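Local structure of citryl-spermidine/3,4-dihydroxybenzoyl-citryl-spermidine:spermidine ligase (3TO3) at residues Thr9-Ala14 against Asp177-Gly182. The protein catalyses the ATP-dependent condensation of spermidine with citryl-spermidine intermediates in the biosynthesis of petrobactin, a catecholate siderophore for iron acquisition and virulence. Residues are numbered along the deposited sequence; the frame is centred on the assembly and turned at random.
Sequences TKILKA and DNFRYG
F179 reaches from helix 175-181 to helix 6-15 and sets the far end of its ring against I11 and K10, a small and wholly apolar contact that buries 112 Å² in all. Its CB already points at the N-terminal helix, and chi1 of -88° carries the ring onward in that direction. CE2 meets the CG1-CD1 arm of I11, lying 3.8 Å from I11 CG1 and 3.9 Å from I11 CD1. CZ, at the tip, touches both residues, 3.9 Å from I11 CD1 and 4.1 Å from K10 CB. Both aliphatic groups approach the ring obliquely.

In I11, chi1 of -68° puts CG1 anti to the carbonyl carbon, and chi2 of -72° sets CD1 beside the ring; from a CB that does not itself face F179, the branch swings in so that the two side chains run past each other in opposite directions. K10 behaves the other way round: its CB faces the ring, but the extended chain leads off and bends at chi4, taking NZ to a long, weak ion pair with E138. The partners are successive residues on one helical turn, and the two backbones stay well apart, with the CA atoms of I11 and F179 9.6 Å from each other. Between the two segments F179 alone makes the bridge.

The ring of F179 also meets those of Y7 and F185, the latter edge-to-face, so it belongs to a small aromatic cluster. I256 of the second subunit packs on I11, and the ATP-binding M284, between strands 278-280 and 286-289, lies about 10 Å from F179, side chain to side chain. The contact therefore ties the N-terminal helix, which itself packs on the second subunit, to helix 175-181 of the IucA/IucC region, while helix 115-138 packs against both segments, I134 on I11 and K131 on N178.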
ATOM      1  N   THR B   9     -22.715  -6.922   3.738  1.00 48.13           N
ATOM      2  CA  THR B   9     -23.615  -7.873   3.094  1.00 52.35           C
ATOM      3  C   THR B   9     -23.670  -7.732   1.574  1.00 55.65           C
ATOM      4  O   THR B   9     -23.692  -8.736   0.858  1.00 62.44           O
ATOM      5  CB  THR B   9     -25.003  -7.763   3.702  1.00 58.72           C
ATOM      6  OG1 THR B   9     -24.881  -8.008   5.103  1.00 59.98           O
ATOM      7  CG2 THR B   9     -25.979  -8.775   3.081  1.00 59.55           C
ATOM      8  N   LYS B  10     -23.659  -6.491   1.086  1.00 48.97           N
ATOM      9  CA  LYS B  10     -23.679  -6.213  -0.355  1.00 51.26           C
ATOM     10  C   LYS B  10     -22.456  -6.755  -1.058  1.00 50.34           C
ATOM     11  O   LYS B  10     -22.558  -7.400  -2.108  1.00 46.23           O
ATOM     12  CB  LYS B  10     -23.752  -4.706  -0.635  1.00 58.38           C
ATOM     13  CG  LYS B  10     -25.107  -4.074  -0.384  1.00 62.86           C
ATOM     14  CD  LYS B  10     -25.098  -2.614  -0.822  1.00 71.54           C
ATOM     15  CE  LYS B  10     -26.427  -1.924  -0.539  1.00 75.37           C
ATOM     16  NZ  LYS B  10     -27.499  -2.465  -1.417  1.00 76.91           N
ATOM     17  N   ILE B  11     -21.293  -6.457  -0.492  1.00 43.23           N
ATOM     18  CA  ILE B  11     -20.044  -6.903  -1.073  1.00 41.18           C
ATOM     19  C   ILE B  11     -20.047  -8.409  -1.227  1.00 43.80           C
ATOM     20  O   ILE B  11     -19.669  -8.942  -2.294  1.00 41.75           O
ATOM     21  CB  ILE B  11     -18.837  -6.545  -0.184  1.00 56.46           C
ATOM     22  CG1 ILE B  11     -18.663  -5.058  -0.162  1.00 60.69           C
ATOM     23  CG2 ILE B  11     -17.574  -7.064  -0.823  1.00 62.84           C
ATOM     24  CD1 ILE B  11     -18.153  -4.595  -1.469  1.00 69.47           C
ATOM     25  N   LEU B  12     -20.453  -9.101  -0.162  1.00 38.07           N
ATOM     26  CA  LEU B  12     -20.471 -10.556  -0.219  1.00 48.16           C
ATOM     27  C   LEU B  12     -21.441 -11.082  -1.273  1.00 52.36           C
ATOM     28  O   LEU B  12     -21.078 -11.946  -2.063  1.00 54.64           O
ATOM     29  CB  LEU B  12     -20.798 -11.153   1.137  1.00 51.32           C
ATOM     30  CG  LEU B  12     -19.609 -11.177   2.072  1.00 50.52           C
ATOM     31  CD1 LEU B  12     -20.007 -11.887   3.369  1.00 52.08           C
ATOM     32  CD2 LEU B  12     -18.481 -11.907   1.386  1.00 47.60           C
ATOM     33  N   LYS B  13     -22.662 -10.548  -1.298  1.00 50.93           N
ATOM     34  CA  LYS B  13     -23.623 -10.936  -2.324  1.00 51.14           C
ATOM     35  C   LYS B  13     -23.083 -10.649  -3.730  1.00 48.31           C
ATOM     36  O   LYS B  13     -23.261 -11.442  -4.661  1.00 53.46           O
ATOM     37  CB  LYS B  13     -24.980 -10.256  -2.102  1.00 51.62           C
ATOM     38  CG  LYS B  13     -25.765 -10.837  -0.938  1.00 59.92           C
ATOM     39  CD  LYS B  13     -27.213 -10.341  -0.928  1.00 78.79           C
ATOM     40  CE  LYS B  13     -27.970 -10.813   0.323  1.00 87.06           C
ATOM     41  NZ  LYS B  13     -29.204  -9.998   0.611  1.00 88.76           N
ATOM     42  N   ALA B  14     -22.415  -9.519  -3.897  1.00 37.69           N
ATOM     43  CA  ALA B  14     -21.882  -9.208  -5.220  1.00 40.96           C
ATOM     44  C   ALA B  14     -20.828 -10.224  -5.637  1.00 42.02           C
ATOM     45  O   ALA B  14     -20.829 -10.693  -6.780  1.00 50.29           O
ATOM     46  CB  ALA B  14     -21.304  -7.798  -5.262  1.00 32.47           C
ATOM     47  N   ASP B 177     -14.263   2.432   1.394  1.00 52.18           N
ATOM     48  CA  ASP B 177     -13.876   3.618   0.653  1.00 48.38           C
ATOM     49  C   ASP B 177     -14.400   3.583  -0.780  1.00 46.11           C
ATOM     50  O   ASP B 177     -14.769   4.617  -1.346  1.00 40.82           O
ATOM     51  CB  ASP B 177     -12.355   3.782   0.648  1.00 38.89           C
ATOM     52  CG  ASP B 177     -11.824   4.399   1.948  1.00 52.73           C
ATOM     53  OD1 ASP B 177     -12.559   5.174   2.617  1.00 51.68           O
ATOM     54  OD2 ASP B 177     -10.659   4.107   2.287  1.00 62.54           O
ATOM     55  N   ASN B 178     -14.432   2.397  -1.372  1.00 40.19           N
ATOM     56  CA  ASN B 178     -14.897   2.285  -2.748  1.00 44.28           C
ATOM     57  C   ASN B 178     -16.374   2.706  -2.843  1.00 49.34           C
ATOM     58  O   ASN B 178     -16.763   3.479  -3.748  1.00 50.20           O
ATOM     59  CB  ASN B 178     -14.703   0.859  -3.305  1.00 39.02           C
ATOM     60  CG  ASN B 178     -15.006   0.788  -4.761  1.00 43.86           C
ATOM     61  OD1 ASN B 178     -14.372   1.518  -5.562  1.00 37.04           O
ATOM     62  ND2 ASN B 178     -16.018  -0.025  -5.135  1.00 36.87           N
ATOM     63  N   PHE B 179     -17.181   2.186  -1.911  1.00 37.06           N
ATOM     64  CA  PHE B 179     -18.569   2.603  -1.748  1.00 40.35           C
ATOM     65  C   PHE B 179     -18.700   4.121  -1.550  1.00 48.70           C
ATOM     66  O   PHE B 179     -19.631   4.734  -2.064  1.00 47.53           O
ATOM     67  CB  PHE B 179     -19.208   1.906  -0.570  1.00 44.62           C
ATOM     68  CG  PHE B 179     -19.836   0.591  -0.911  1.00 53.50           C
ATOM     69  CD1 PHE B 179     -20.445   0.387  -2.124  1.00 54.93           C
ATOM     70  CD2 PHE B 179     -19.816  -0.440  -0.011  1.00 53.99           C
ATOM     71  CE1 PHE B 179     -21.020  -0.844  -2.421  1.00 48.70           C
ATOM     72  CE2 PHE B 179     -20.388  -1.658  -0.309  1.00 49.08           C
ATOM     73  CZ  PHE B 179     -20.989  -1.857  -1.513  1.00 41.90           C
ATOM     74  N   ARG B 180     -17.781   4.716  -0.799  1.00 49.29           N
ATOM     75  CA  ARG B 180     -17.901   6.127  -0.491  1.00 56.36           C
ATOM     76  C   ARG B 180     -17.543   7.016  -1.669  1.00 54.45           C
ATOM     77  O   ARG B 180     -18.248   7.960  -1.972  1.00 51.18           O
ATOM     78  CB  ARG B 180     -17.039   6.499   0.730  1.00 57.64           C
ATOM     79  CG  ARG B 180     -17.647   6.124   2.070  1.00 64.79           C
ATOM     80  CD  ARG B 180     -16.914   6.795   3.269  1.00 89.17           C
ATOM     81  NE  ARG B 180     -15.731   6.046   3.691  1.00 87.82           N
ATOM     82  CZ  ARG B 180     -15.691   5.179   4.704  1.00 81.51           C
ATOM     83  NH1 ARG B 180     -16.781   4.950   5.437  1.00 79.31           N
ATOM     84  NH2 ARG B 180     -14.551   4.540   4.987  1.00 72.93           N
ATOM     85  N   TYR B 181     -16.370   6.779  -2.241  1.00 53.95           N
ATOM     86  CA  TYR B 181     -15.857   7.625  -3.304  1.00 51.50           C
ATOM     87  C   TYR B 181     -15.946   7.160  -4.746  1.00 50.04           C
ATOM     88  O   TYR B 181     -15.672   7.951  -5.654  1.00 47.53           O
ATOM     89  CB  TYR B 181     -14.420   8.005  -2.962  1.00 45.76           C
ATOM     90  CG  TYR B 181     -14.372   8.567  -1.592  1.00 41.82           C
ATOM     91  CD1 TYR B 181     -15.018   9.774  -1.297  1.00 44.33           C
ATOM     92  CD2 TYR B 181     -13.716   7.900  -0.575  1.00 41.72           C
ATOM     93  CE1 TYR B 181     -15.007  10.301  -0.001  1.00 50.73           C
ATOM     94  CE2 TYR B 181     -13.684   8.421   0.724  1.00 44.03           C
ATOM     95  CZ  TYR B 181     -14.326   9.618   1.004  1.00 46.45           C
ATOM     96  OH  TYR B 181     -14.304  10.111   2.285  1.00 54.06           O
ATOM     97  N   GLY B 182     -16.367   5.913  -4.975  1.00 49.99           N
ATOM     98  CA  GLY B 182     -16.404   5.394  -6.332  1.00 34.28           C
ATOM     99  C   GLY B 182     -17.494   6.146  -7.078  1.00 48.49           C
ATOM    100  O   GLY B 182     -18.593   6.381  -6.547  1.00 47.62           O
TER